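Local atomic coordinates of proteophosphoglycan (Silicibacter pomeroyi DSS-3, PDB entry 2RE3), a protein that is of unknown function but, as a member of the DUF1285 family with a fold of repeated structural motifs, may take part in signal transduction. Residues Pro95-Val101 and Thr113-Val118. Sequence-based numbering, arbitrary orientation.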
ATOM      1  N   PRO A  95       2.914  -2.649  -2.230  1.00 26.02           N
ATOM      2  CA  PRO A  95       2.006  -2.838  -3.357  1.00 26.20           C
ATOM      3  C   PRO A  95       1.227  -1.577  -3.743  1.00 25.58           C
ATOM      4  O   PRO A  95       0.687  -1.493  -4.866  1.00 22.93           O
ATOM      5  CB  PRO A  95       1.059  -3.933  -2.864  1.00 26.74           C
ATOM      6  CG  PRO A  95       1.178  -3.932  -1.351  1.00 24.23           C
ATOM      7  CD  PRO A  95       2.545  -3.484  -1.065  1.00 28.12           C
ATOM      8  N   PHE A  96       1.162  -0.608  -2.828  1.00 24.85           N
ATOM      9  CA  PHE A  96       0.413   0.632  -3.099  1.00 25.12           C
ATOM     10  C   PHE A  96       1.175   1.888  -2.725  1.00 24.78           C
ATOM     11  O   PHE A  96       2.100   1.851  -1.919  1.00 27.41           O
ATOM     12  CB  PHE A  96      -0.897   0.631  -2.343  1.00 26.65           C
ATOM     13  CG  PHE A  96      -1.791  -0.542  -2.649  1.00 26.29           C
ATOM     14  CD1 PHE A  96      -2.355  -0.691  -3.898  1.00 23.89           C
ATOM     15  CD2 PHE A  96      -2.119  -1.446  -1.658  1.00 28.36           C
ATOM     16  CE1 PHE A  96      -3.200  -1.735  -4.162  1.00 28.18           C
ATOM     17  CE2 PHE A  96      -2.973  -2.505  -1.913  1.00 28.26           C
ATOM     18  CZ  PHE A  96      -3.514  -2.649  -3.179  1.00 29.12           C
ATOM     19  N   VAL A  97       0.790   2.990  -3.338  1.00 23.25           N
ATOM     20  CA  VAL A  97       1.236   4.287  -2.933  1.00 25.58           C
ATOM     21  C   VAL A  97       0.016   5.069  -2.453  1.00 26.46           C
ATOM     22  O   VAL A  97      -0.979   5.125  -3.156  1.00 27.91           O
ATOM     23  CB  VAL A  97       1.904   5.051  -4.088  1.00 27.25           C
ATOM     24  CG1 VAL A  97       2.013   6.529  -3.744  1.00 19.33           C
ATOM     25  CG2 VAL A  97       3.294   4.447  -4.412  1.00 25.01           C
ATOM     26  N   ALA A  98       0.109   5.658  -1.261  1.00 26.82           N
ATOM     27  CA  ALA A  98      -0.893   6.596  -0.743  1.00 27.61           C
ATOM     28  C   ALA A  98      -0.663   7.956  -1.389  1.00 27.68           C
ATOM     29  O   ALA A  98       0.397   8.561  -1.189  1.00 29.93           O
ATOM     30  CB  ALA A  98      -0.790   6.725   0.803  1.00 24.37           C
ATOM     31  N   VAL A  99      -1.642   8.439  -2.146  1.00 25.45           N
ATOM     32  CA  VAL A  99      -1.495   9.705  -2.869  1.00 26.42           C
ATOM     33  C   VAL A  99      -2.289  10.860  -2.296  1.00 28.53           C
ATOM     34  O   VAL A  99      -2.142  11.990  -2.741  1.00 31.40           O
ATOM     35  CB  VAL A  99      -1.909   9.560  -4.329  1.00 26.79           C
ATOM     36  CG1 VAL A  99      -0.950   8.562  -5.038  1.00 23.63           C
ATOM     37  CG2 VAL A  99      -3.398   9.156  -4.425  1.00 20.90           C
ATOM     38  N   ASP A 100      -3.128  10.588  -1.316  1.00 30.68           N
ATOM     39  CA  ASP A 100      -3.920  11.625  -0.689  1.00 32.16           C
ATOM     40  C   ASP A 100      -4.165  11.285   0.770  1.00 31.18           C
ATOM     41  O   ASP A 100      -4.246  10.119   1.138  1.00 29.40           O
ATOM     42  CB  ASP A 100      -5.250  11.776  -1.430  1.00 35.47           C
ATOM     43  CG  ASP A 100      -5.842  13.149  -1.277  1.00 40.45           C
ATOM     44  OD1 ASP A 100      -5.096  14.059  -0.870  1.00 45.29           O
ATOM     45  OD2 ASP A 100      -7.047  13.322  -1.569  1.00 46.54           O
ATOM     46  N   VAL A 101      -4.249  12.307   1.610  1.00 32.46           N
ATOM     47  CA  VAL A 101      -4.630  12.109   2.998  1.00 31.17           C
ATOM     48  C   VAL A 101      -5.587  13.230   3.339  1.00 32.69           C
ATOM     49  O   VAL A 101      -5.394  14.368   2.916  1.00 33.96           O
ATOM     50  CB  VAL A 101      -3.423  12.101   3.974  1.00 30.69           C
ATOM     51  CG1 VAL A 101      -2.576  13.360   3.819  1.00 31.09           C
ATOM     52  CG2 VAL A 101      -3.907  11.964   5.415  1.00 28.98           C
ATOM     53  N   THR A 113      -7.636   9.790   6.953  1.00 25.34           N
ATOM     54  CA  THR A 113      -8.093   8.888   5.898  1.00 24.76           C
ATOM     55  C   THR A 113      -7.230   9.039   4.636  1.00 25.13           C
ATOM     56  O   THR A 113      -7.126  10.117   4.032  1.00 27.26           O
ATOM     57  CB  THR A 113      -9.566   9.083   5.594  1.00 24.59           C
ATOM     58  OG1 THR A 113     -10.304   8.760   6.768  1.00 27.13           O
ATOM     59  CG2 THR A 113     -10.015   8.154   4.457  1.00 23.58           C
ATOM     60  N   PHE A 114      -6.601   7.934   4.261  1.00 25.44           N
ATOM     61  CA  PHE A 114      -5.707   7.900   3.116  1.00 26.07           C
ATOM     62  C   PHE A 114      -6.424   7.319   1.904  1.00 26.98           C
ATOM     63  O   PHE A 114      -7.281   6.446   2.047  1.00 29.30           O
ATOM     64  CB  PHE A 114      -4.526   7.018   3.422  1.00 26.83           C
ATOM     65  CG  PHE A 114      -3.580   7.590   4.419  1.00 29.36           C
ATOM     66  CD1 PHE A 114      -3.777   7.401   5.760  1.00 29.16           C
ATOM     67  CD2 PHE A 114      -2.468   8.299   4.004  1.00 30.22           C
ATOM     68  CE1 PHE A 114      -2.899   7.915   6.667  1.00 31.45           C
ATOM     69  CE2 PHE A 114      -1.580   8.802   4.918  1.00 31.47           C
ATOM     70  CZ  PHE A 114      -1.802   8.615   6.251  1.00 31.61           C
ATOM     71  N   THR A 115      -6.064   7.816   0.733  1.00 25.83           N
ATOM     72  CA  THR A 115      -6.472   7.264  -0.535  1.00 26.66           C
ATOM     73  C   THR A 115      -5.204   6.836  -1.271  1.00 28.06           C
ATOM     74  O   THR A 115      -4.203   7.595  -1.262  1.00 28.69           O
ATOM     75  CB  THR A 115      -7.238   8.312  -1.353  1.00 27.67           C
ATOM     76  OG1 THR A 115      -8.415   8.673  -0.617  1.00 28.75           O
ATOM     77  CG2 THR A 115      -7.632   7.782  -2.745  1.00 22.22           C
ATOM     78  N   THR A 116      -5.250   5.620  -1.848  1.00 25.92           N
ATOM     79  CA  THR A 116      -4.149   5.018  -2.610  1.00 25.86           C
ATOM     80  C   THR A 116      -4.276   5.320  -4.097  1.00 27.61           C
ATOM     81  O   THR A 116      -5.312   5.821  -4.565  1.00 31.03           O
ATOM     82  CB  THR A 116      -4.127   3.468  -2.450  1.00 27.99           C
ATOM     83  OG1 THR A 116      -5.293   2.909  -3.078  1.00 23.58           O
ATOM     84  CG2 THR A 116      -4.072   3.049  -0.935  1.00 22.50           C
ATOM     85  N   HIS A 117      -3.239   4.992  -4.862  1.00 26.65           N
ATOM     86  CA  HIS A 117      -3.224   5.320  -6.303  1.00 24.23           C
ATOM     87  C   HIS A 117      -4.200   4.476  -7.127  1.00 24.20           C
ATOM     88  O   HIS A 117      -4.388   4.718  -8.298  1.00 25.40           O
ATOM     89  CB  HIS A 117      -1.790   5.263  -6.868  1.00 21.61           C
ATOM     90  CG  HIS A 117      -1.255   3.876  -7.098  1.00 27.72           C
ATOM     91  ND1 HIS A 117      -1.086   2.948  -6.082  1.00 21.91           N
ATOM     92  CD2 HIS A 117      -0.810   3.277  -8.237  1.00 24.75           C
ATOM     93  CE1 HIS A 117      -0.559   1.846  -6.591  1.00 26.64           C
ATOM     94  NE2 HIS A 117      -0.403   2.011  -7.898  1.00 24.06           N
ATOM     95  N   VAL A 118      -4.815   3.475  -6.522  1.00 25.43           N
ATOM     96  CA  VAL A 118      -5.793   2.666  -7.226  1.00 25.66           C
ATOM     97  C   VAL A 118      -7.193   2.943  -6.657  1.00 27.67           C
ATOM     98  O   VAL A 118      -8.146   2.226  -6.931  1.00 27.82           O
ATOM     99  CB  VAL A 118      -5.424   1.195  -7.143  1.00 25.40           C
ATOM    100  CG1 VAL A 118      -4.038   0.972  -7.792  1.00 25.31           C
ATOM    101  CG2 VAL A 118      -5.429   0.700  -5.666  1.00 22.47           C
TER
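The N-H groups of V99 and D100 both donate to one acceptor, the carbonyl of T115, and their meeting illustrates how a hairpin absorbs one extra residue without losing its pairing. T115 O accepts from V99 N at 2.8 Å, in the carbonyl plane, and from D100 N at 3.2 Å, with the donor tilted from that plane. The return bond, T115 N to D100 O, is 3.0 Å long and nearly straight at 167°. Before this doubled site A98 faces T116 as a non-hydrogen-bonded pair; after it D100 faces T115, the register shifted by one.

On the buried face, V101 and F114 lie side by side. With CG2 anti to the backbone N, V101 sets this methyl over the F114 ring as a CH-pi contact, 4.0 Å from the centroid, while A98 CB reaches CD2 of the same ring at 3.9 Å. L163 of helix 157-164 touches both V101 and F114.

V99 and D100 set against T115 form a classic beta bulge in the hairpin of strands 96-104 and 111-116, within the six-stranded mixed sheet of the DUF1285 C-terminal region; strand 151-155 runs parallel to 96-104 on its other side. Past T116, H117 N still donates to V97 O, and the H117 imidazole crosses the F96 side chain at about a right angle, its CE1 at the edge of the F96 ring. F96 CE1 packs on V118 CG2 at 3.6 Å, and helix 61-68 touches both residues.

The face of D100 and T115 is looser. Only their CB atoms approach, at 4.0 Å, and the exposed D100 carboxylate turns to a long, weak ion pair with R162. Nearby, the partly exposed V99 lays CG1 against H117 CB at 3.9 Å, these two side chains likewise crossing nearly perpendicular.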